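Local coordinates for SH3 domain-containing protein (Dictyostelium discoideum, PDB 4NQI) that drives membrane remodelling through its N-terminal I-BAR domain, controlling osmoregulation, phagocytosis and cytokinesis, and probably binds phosphatidylinositol lipids, at the interface of chains A and B. Numbering follows the deposited sequence. Chains: chain A/B, SH3 domain-containing protein.

Contact 1: the interface of chains A and B. Residues chain A 203, 206-207, 210; chain B 203, 206, 209-210.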
# COMPACT_ATOMS: atom_id res chain seq x y z
N ILE A 203 1.13 -3.98 9.09
CA ILE A 203 2.41 -4.68 9.24
C ILE A 203 2.36 -6.06 8.56
O ILE A 203 3.30 -6.45 7.86
CB ILE A 203 2.80 -4.81 10.73
CG1 ILE A 203 3.09 -3.43 11.32
CG2 ILE A 203 4.00 -5.72 10.90
CD1 ILE A 203 3.62 -3.46 12.73
N SER A 206 2.41 -5.60 4.86
CA SER A 206 3.74 -5.18 4.42
C SER A 206 4.70 -6.37 4.35
O SER A 206 5.52 -6.46 3.43
CB SER A 206 4.30 -4.11 5.36
OG SER A 206 3.54 -2.92 5.30
N ALA A 207 4.58 -7.29 5.30
CA ALA A 207 5.43 -8.48 5.33
C ALA A 207 5.16 -9.39 4.13
O ALA A 207 6.09 -9.94 3.53
CB ALA A 207 5.23 -9.24 6.62
N MSE A 210 6.53 -7.76 0.86
CA MSE A 210 7.97 -7.95 0.73
C MSE A 210 8.29 -9.37 0.26
O MSE A 210 9.12 -9.56 -0.62
CB MSE A 210 8.68 -7.69 2.06
CG MSE A 210 8.64 -6.25 2.54
SE MSE A 210 9.78 -5.96 4.11
CE MSE A 210 11.51 -5.94 3.21
N ILE B 203 8.32 -2.69 -2.12
CA ILE B 203 9.07 -3.43 -1.11
C ILE B 203 9.69 -2.47 -0.08
O ILE B 203 9.65 -2.72 1.12
CB ILE B 203 10.16 -4.31 -1.77
CG1 ILE B 203 9.51 -5.46 -2.54
CG2 ILE B 203 11.14 -4.85 -0.74
CD1 ILE B 203 10.48 -6.34 -3.30
N SER B 206 6.90 -0.96 2.13
CA SER B 206 6.49 -2.00 3.06
C SER B 206 7.49 -2.13 4.21
O SER B 206 7.10 -2.30 5.37
CB SER B 206 6.34 -3.34 2.34
OG SER B 206 5.37 -3.26 1.31
N THR B 209 7.17 0.80 6.47
CA THR B 209 5.93 0.66 7.23
C THR B 209 6.13 -0.24 8.45
O THR B 209 5.71 0.11 9.56
CB THR B 209 4.80 0.09 6.36
OG1 THR B 209 4.61 0.93 5.22
CG2 THR B 209 3.50 0.01 7.15
N MSE B 210 6.78 -1.38 8.24
CA MSE B 210 7.06 -2.32 9.33
C MSE B 210 7.94 -1.68 10.39
O MSE B 210 7.68 -1.81 11.59
CB MSE B 210 7.73 -3.59 8.80
CG MSE B 210 6.88 -4.41 7.84
SE MSE B 210 7.80 -5.99 7.16
CE MSE B 210 7.95 -7.00 8.82
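B:Met210 and A:Met210, both selenomethionines, reach over the partner helix from either side of the two-fold axis and meet selenium to selenium. The two SE atoms of A:Met210 and B:Met210 lie 3.6 Å apart, the two side chains crossing at a slant. B:Met210 buries 84 Å² against chain A. Its CG rests 3.6 Å from CB of A:Ser206, and its SE passes on to CA of A:Ala207 at 3.9 Å. Both selenomethionine side chains run extended to SE and then bend (chi3 66° in B:Met210), which turns the terminal methyl CE of B:Met210 toward CB of A:Ala207; the corresponding methyl of A:Met210 faces CG2 of B:Ile203 at 4.1 Å. A:Ser206 fills the middle: its CB packs 3.3 Å from the backbone O of B:Ser206, close enough to show how little side chain separates the helices. Its hydroxyl OG lies 3.4 Å from CB of B:Thr209, a van der Waals approach. Small residues thus let the backbones draw near while the selenomethionines meet over one side of the serine pair. The patch lies where helix 160-225 of chain A crosses helix 152-224 of chain B, at the middle of the elongated I-BAR dimer.

Contact 2: the interface of chains A and B. Residues chain A 74, 78, 81, 220, 223; chain B 35, 188, 191-192.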
# COMPACT_ATOMS: atom_id res chain seq x y z
N PHE A 74 8.08 -16.34 -20.13
CA PHE A 74 7.54 -15.00 -19.89
C PHE A 74 6.05 -15.03 -19.54
O PHE A 74 5.61 -14.31 -18.64
CB PHE A 74 7.78 -14.10 -21.11
CG PHE A 74 9.14 -13.46 -21.14
CD1 PHE A 74 9.45 -12.41 -20.29
CD2 PHE A 74 10.11 -13.90 -22.03
CE1 PHE A 74 10.70 -11.81 -20.32
CE2 PHE A 74 11.36 -13.31 -22.07
CZ PHE A 74 11.65 -12.26 -21.21
N PHE A 78 4.29 -13.59 -16.25
CA PHE A 78 3.16 -12.68 -16.20
C PHE A 78 2.07 -13.20 -15.27
O PHE A 78 1.47 -12.44 -14.51
CB PHE A 78 2.58 -12.49 -17.60
CG PHE A 78 3.49 -11.77 -18.55
CD1 PHE A 78 4.39 -10.82 -18.09
CD2 PHE A 78 3.45 -12.04 -19.91
CE1 PHE A 78 5.24 -10.16 -18.97
CE2 PHE A 78 4.29 -11.39 -20.79
CZ PHE A 78 5.18 -10.44 -20.32
N LEU A 81 2.98 -12.89 -11.64
CA LEU A 81 2.95 -11.48 -11.26
C LEU A 81 1.51 -11.06 -10.98
O LEU A 81 1.22 -10.41 -9.97
CB LEU A 81 3.55 -10.60 -12.37
CG LEU A 81 3.51 -9.09 -12.10
CD1 LEU A 81 4.31 -8.74 -10.85
CD2 LEU A 81 4.03 -8.32 -13.30
N HIS A 220 11.85 -12.39 -12.50
CA HIS A 220 12.08 -11.41 -13.55
C HIS A 220 13.56 -11.31 -13.93
O HIS A 220 13.90 -11.15 -15.10
CB HIS A 220 11.55 -10.03 -13.14
CG HIS A 220 10.07 -10.01 -12.89
ND1 HIS A 220 9.42 -8.90 -12.38
CD2 HIS A 220 9.11 -10.94 -13.09
CE1 HIS A 220 8.13 -9.16 -12.27
NE2 HIS A 220 7.92 -10.39 -12.70
N LEU A 223 14.39 -14.16 -16.28
CA LEU A 223 13.79 -13.89 -17.59
C LEU A 223 14.54 -12.81 -18.35
O LEU A 223 14.87 -12.98 -19.53
CB LEU A 223 12.32 -13.49 -17.42
CG LEU A 223 11.39 -14.64 -17.02
CD1 LEU A 223 10.04 -14.12 -16.52
CD2 LEU A 223 11.19 -15.56 -18.20
N PHE B 35 -1.05 -4.96 -24.09
CA PHE B 35 -0.11 -4.23 -23.24
C PHE B 35 -0.61 -2.82 -22.93
O PHE B 35 -0.28 -2.26 -21.88
CB PHE B 35 1.28 -4.19 -23.88
CG PHE B 35 2.11 -5.42 -23.63
CD1 PHE B 35 2.79 -5.56 -22.43
CD2 PHE B 35 2.20 -6.43 -24.58
CE1 PHE B 35 3.55 -6.69 -22.18
CE2 PHE B 35 2.96 -7.56 -24.33
CZ PHE B 35 3.64 -7.69 -23.13
N HIS B 188 9.32 -8.23 -23.92
CA HIS B 188 8.79 -8.70 -22.64
C HIS B 188 9.75 -8.40 -21.48
O HIS B 188 9.31 -8.03 -20.39
CB HIS B 188 8.51 -10.20 -22.71
CG HIS B 188 7.36 -10.56 -23.61
ND1 HIS B 188 7.21 -11.82 -24.15
CD2 HIS B 188 6.31 -9.83 -24.05
CE1 HIS B 188 6.12 -11.85 -24.89
NE2 HIS B 188 5.56 -10.65 -24.85
N PHE B 191 9.50 -4.83 -20.55
CA PHE B 191 8.25 -4.66 -19.82
C PHE B 191 8.44 -4.97 -18.33
O PHE B 191 8.06 -4.17 -17.47
CB PHE B 191 7.16 -5.56 -20.41
CG PHE B 191 5.88 -5.58 -19.62
CD1 PHE B 191 4.94 -4.56 -19.76
CD2 PHE B 191 5.60 -6.61 -18.74
CE1 PHE B 191 3.76 -4.58 -19.04
CE2 PHE B 191 4.42 -6.63 -18.01
CZ PHE B 191 3.50 -5.61 -18.16
N LEU B 192 9.02 -6.13 -18.05
CA LEU B 192 9.28 -6.54 -16.67
C LEU B 192 10.32 -5.65 -16.00
O LEU B 192 10.16 -5.27 -14.84
CB LEU B 192 9.73 -8.01 -16.62
CG LEU B 192 8.67 -9.06 -16.96
CD1 LEU B 192 9.27 -10.47 -16.98
CD2 LEU B 192 7.52 -8.99 -15.97
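Aromatic rings from A:Phe74, A:Phe78, B:His188 and B:Phe191 interlock where helices of the two I-BAR subunits pack side by side. Edge-to-face contacts dominate. The ring of A:Phe78 stands almost perpendicular to that of B:Phe191, its CE1 3.6 Å from CD2 of the latter, and almost perpendicular to the imidazole of B:His188 as well (planes 86° apart), whose face it meets with its CE2 and CZ edge. B:Phe191 is itself backed by B:Phe35 from its own chain, a second-shell ring against one of its faces.

CH-pi contacts form the second class. The methylene CB of B:His188 sits over one face of A:Phe74, 3.4 Å from CD1, while A:Leu223 of its own chain covers the opposite face. An alanine in place of A:Phe74 would remove this ring and is likely to leave CB of B:His188 without its aromatic cover. B:Leu192 places its methyl CD2 over the imidazole of A:His220, 3.6 Å from NE2.

Aliphatic packing completes the set through B:Leu192. With CG anti to the carbonyl carbon (chi1 -69°), the isobutyl group points at chain A and its two methyls part: CD1 lies 3.8 Å from CD1 of A:Leu223, and also touches A:Phe74, while CD2 also reaches CE1 of A:Phe78.

Contact 3: the interface of chains A and B. Residues chain A 45, 48-49, 52, 92; chain B 45, 48-49, 52, 92.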
# COMPACT_ATOMS: atom_id res chain seq x y z
N TYR A 45 -10.24 7.27 4.55
CA TYR A 45 -9.02 6.53 4.26
C TYR A 45 -9.37 5.10 3.86
O TYR A 45 -8.89 4.59 2.85
CB TYR A 45 -8.09 6.53 5.48
CG TYR A 45 -6.73 5.92 5.23
CD1 TYR A 45 -5.74 6.65 4.59
CD2 TYR A 45 -6.43 4.63 5.65
CE1 TYR A 45 -4.49 6.10 4.37
CE2 TYR A 45 -5.19 4.07 5.42
CZ TYR A 45 -4.22 4.82 4.78
OH TYR A 45 -2.97 4.28 4.56
N GLN A 48 -10.85 4.83 0.33
CA GLN A 48 -9.83 4.99 -0.71
C GLN A 48 -8.98 3.73 -0.82
O GLN A 48 -8.51 3.38 -1.90
CB GLN A 48 -8.95 6.21 -0.44
CG GLN A 48 -9.69 7.54 -0.58
CD GLN A 48 -10.45 7.64 -1.88
OE1 GLN A 48 -11.62 8.02 -1.90
NE2 GLN A 48 -9.80 7.30 -2.99
N ALA A 49 -8.80 3.05 0.31
CA ALA A 49 -8.06 1.79 0.35
C ALA A 49 -8.80 0.70 -0.41
O ALA A 49 -8.18 -0.17 -1.03
CB ALA A 49 -7.81 1.37 1.78
N LEU A 52 -8.45 1.62 -4.21
CA LEU A 52 -7.13 1.20 -4.64
C LEU A 52 -7.08 -0.32 -4.82
O LEU A 52 -6.51 -0.81 -5.80
CB LEU A 52 -6.06 1.63 -3.63
CG LEU A 52 -4.63 1.23 -3.99
CD1 LEU A 52 -4.24 1.80 -5.35
CD2 LEU A 52 -3.64 1.67 -2.92
N ARG A 92 -5.25 -6.06 1.01
CA ARG A 92 -5.43 -4.64 1.29
C ARG A 92 -6.88 -4.38 1.68
O ARG A 92 -7.15 -3.57 2.56
CB ARG A 92 -5.03 -3.76 0.11
CG ARG A 92 -4.99 -2.27 0.46
CD ARG A 92 -4.89 -1.37 -0.77
NE ARG A 92 -3.79 -1.75 -1.66
CZ ARG A 92 -2.51 -1.47 -1.44
NH1 ARG A 92 -2.15 -0.80 -0.35
NH2 ARG A 92 -1.59 -1.86 -2.31
N TYR B 45 -4.61 2.73 -11.28
CA TYR B 45 -4.07 2.27 -10.00
C TYR B 45 -3.23 3.36 -9.36
O TYR B 45 -3.35 3.62 -8.16
CB TYR B 45 -3.24 1.00 -10.21
CG TYR B 45 -2.70 0.38 -8.94
CD1 TYR B 45 -3.47 -0.48 -8.18
CD2 TYR B 45 -1.40 0.64 -8.50
CE1 TYR B 45 -2.99 -1.06 -7.02
CE2 TYR B 45 -0.91 0.07 -7.34
CZ TYR B 45 -1.70 -0.78 -6.61
OH TYR B 45 -1.22 -1.36 -5.46
N GLN B 48 -5.44 6.17 -7.95
CA GLN B 48 -6.08 5.76 -6.69
C GLN B 48 -5.08 5.75 -5.53
O GLN B 48 -5.45 6.01 -4.39
CB GLN B 48 -6.75 4.40 -6.84
CG GLN B 48 -7.95 4.39 -7.79
CD GLN B 48 -9.04 5.38 -7.38
OE1 GLN B 48 -9.18 5.72 -6.21
NE2 GLN B 48 -9.80 5.84 -8.37
N ALA B 49 -3.82 5.44 -5.84
CA ALA B 49 -2.76 5.44 -4.83
C ALA B 49 -2.53 6.85 -4.29
O ALA B 49 -2.37 7.05 -3.08
CB ALA B 49 -1.48 4.86 -5.40
N LEU B 52 -5.46 7.75 -2.01
CA LEU B 52 -5.25 7.15 -0.69
C LEU B 52 -4.18 7.91 0.09
O LEU B 52 -4.29 8.08 1.30
CB LEU B 52 -4.85 5.68 -0.84
CG LEU B 52 -4.59 4.91 0.47
CD1 LEU B 52 -5.84 4.91 1.34
CD2 LEU B 52 -4.13 3.49 0.19
N ARG B 92 4.14 6.81 -0.10
CA ARG B 92 3.23 6.08 -0.98
C ARG B 92 3.02 6.90 -2.25
O ARG B 92 2.94 6.34 -3.35
CB ARG B 92 1.88 5.81 -0.31
CG ARG B 92 0.97 4.91 -1.14
CD ARG B 92 -0.48 4.96 -0.67
NE ARG B 92 -0.60 4.75 0.77
CZ ARG B 92 -0.59 3.56 1.36
NH1 ARG B 92 -0.47 2.45 0.63
NH2 ARG B 92 -0.70 3.46 2.68
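Helix 15-64 of one I-BAR subunit packs here against its own symmetry mate, with A:Tyr45 and A:Leu52 meeting B:Leu52 and B:Tyr45 in paired, reciprocal fashion. Each leucine lays its methyl CD1 over one face of the opposite tyrosine ring, displaced toward the rim; CD1 of B:Leu52 is 3.5 Å from CE1 of A:Tyr45. The other leucine branches turn inward, and CD2 of A:Leu52 meets CD2 of B:Leu52 at 3.6 Å near the two-fold axis. In both leucines chi1 of 180° sets CG opposite the backbone N, and chi2 near 60° then directs one methyl to the ring and the other to the axis. CB of A:Gln48 packs alongside, 3.8 Å from CD1 of B:Leu52.

A polar link joins the phenol OH of A:Tyr45 to guanidinium NH2 of B:Arg92 by a hydrogen bond of 3.1 Å, with ring and guanidinium planes 66° apart, and its twin pairs B:Tyr45 with A:Arg92. B:Arg92 bends at chi3, and CD2 of B:Leu52 lies over the centre of its guanidinium face, backing the group that reaches the phenol. An alanine at A:Tyr45 would probably leave NH2 of B:Arg92 without its hydroxyl mate and CD1 of B:Leu52 without the ring it covers.

Contact 4: the interface of chains A and B. Residues chain A 74, 224, 227; chain B 185-186, 189.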
# COMPACT_ATOMS: atom_id res chain seq x y z
N PHE A 74 8.08 -16.34 -20.13
CA PHE A 74 7.54 -15.00 -19.89
C PHE A 74 6.05 -15.03 -19.54
O PHE A 74 5.61 -14.31 -18.64
CB PHE A 74 7.78 -14.10 -21.11
CG PHE A 74 9.14 -13.46 -21.14
CD1 PHE A 74 9.45 -12.41 -20.29
CD2 PHE A 74 10.11 -13.90 -22.03
CE1 PHE A 74 10.70 -11.81 -20.32
CE2 PHE A 74 11.36 -13.31 -22.07
CZ PHE A 74 11.65 -12.26 -21.21
N ILE A 224 14.80 -11.69 -17.68
CA ILE A 224 15.54 -10.58 -18.28
C ILE A 224 16.94 -11.02 -18.73
O ILE A 224 17.38 -10.67 -19.82
CB ILE A 224 15.63 -9.38 -17.29
CG1 ILE A 224 14.25 -8.78 -17.05
CG2 ILE A 224 16.58 -8.32 -17.82
CD1 ILE A 224 14.21 -7.74 -15.93
N GLN A 227 16.83 -12.99 -22.19
CA GLN A 227 16.11 -12.41 -23.32
C GLN A 227 16.82 -12.63 -24.65
O GLN A 227 16.18 -12.72 -25.70
CB GLN A 227 15.86 -10.91 -23.09
CG GLN A 227 17.13 -10.09 -22.91
CD GLN A 227 16.86 -8.62 -22.66
OE1 GLN A 227 16.24 -7.94 -23.49
NE2 GLN A 227 17.32 -8.11 -21.52
N ARG B 185 11.11 -11.52 -26.97
CA ARG B 185 11.71 -11.69 -25.64
C ARG B 185 12.27 -10.37 -25.12
O ARG B 185 12.23 -10.10 -23.92
CB ARG B 185 12.81 -12.76 -25.66
CG ARG B 185 12.32 -14.16 -26.03
CD ARG B 185 13.44 -15.20 -25.86
NE ARG B 185 13.90 -15.30 -24.48
CZ ARG B 185 13.33 -16.08 -23.56
NH1 ARG B 185 12.27 -16.82 -23.87
NH2 ARG B 185 13.81 -16.11 -22.32
N ARG B 186 12.81 -9.56 -26.03
CA ARG B 186 13.36 -8.26 -25.65
C ARG B 186 12.26 -7.27 -25.30
O ARG B 186 12.46 -6.38 -24.46
CB ARG B 186 14.27 -7.71 -26.75
CG ARG B 186 15.60 -8.44 -26.88
N ALA B 189 11.05 -8.55 -21.73
CA ALA B 189 12.06 -8.27 -20.71
C ALA B 189 12.07 -6.79 -20.32
O ALA B 189 12.22 -6.46 -19.14
CB ALA B 189 13.43 -8.71 -21.19
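The backbone of B:Arg185, B:Arg186 and B:Ala189 is regular helix, part of 152-224, and A:Gln227 lies just past helix 160-225 but keeps near-helical backbone torsions. The side chains of A:Phe74 and A:Gln227 meet this chain B helix from chain A.

The far edge of A:Phe74 meets the chain B backbone and an arginine at once. Its CZ lies 3.5 Å from the carbonyl O of B:Arg185, and its CE1 lies 3.6 Å from the backbone N of B:Ala189. B:Arg185 bends at chi3 and folds its guanidinium back over the ring's rim: CE2 of A:Phe74 sits 3.7 Å from the guanidinium carbon CZ of B:Arg185, over the centre of the guanidinium face, with the two planes 59° apart, a tilted approach rather than a parallel stack. The aliphatic start of the same arginine packs against the segment after the helix, CB of B:Arg185 lying 3.4 Å from the backbone O of A:Gln227.

A:Gln227 holds CG between its backbone N and carbonyl carbon (chi1 60°), and from there extends across the small B:Ala189, with CB of B:Ala189 3.7 Å from the amide carbon CD of A:Gln227. Its OE1 faces CG of B:Arg186, a side chain modelled only in part. A weak hydrogen bond from NE2 of A:Gln227 to O of A:Ile224 may help to orient the amide. The site probably fastens the start of helix 72-140, the end of helix 160-225 and the segment after it to the partner subunit.

Four patches of one two-fold symmetric interface show how long helices can be joined at several levels. Contacts 1 and 3 gather equivalent residues from both chains about the axis, with C-alpha centres about 16 Å apart. Contacts 2 and 4 lie off the axis, with C-alpha centres about 7 Å apart and A:Phe74 in common; the C-alpha centres of contacts 3 and 4 are about 31 Å apart. Helices 160-225 of chain A and 152-224 of chain B run through contacts 1, 2 and 4, and helix 72-140 of chain A through contacts 2, 3 and 4. With the symmetry twins, the rod-like dimer is probably clamped at its middle and on both flanks.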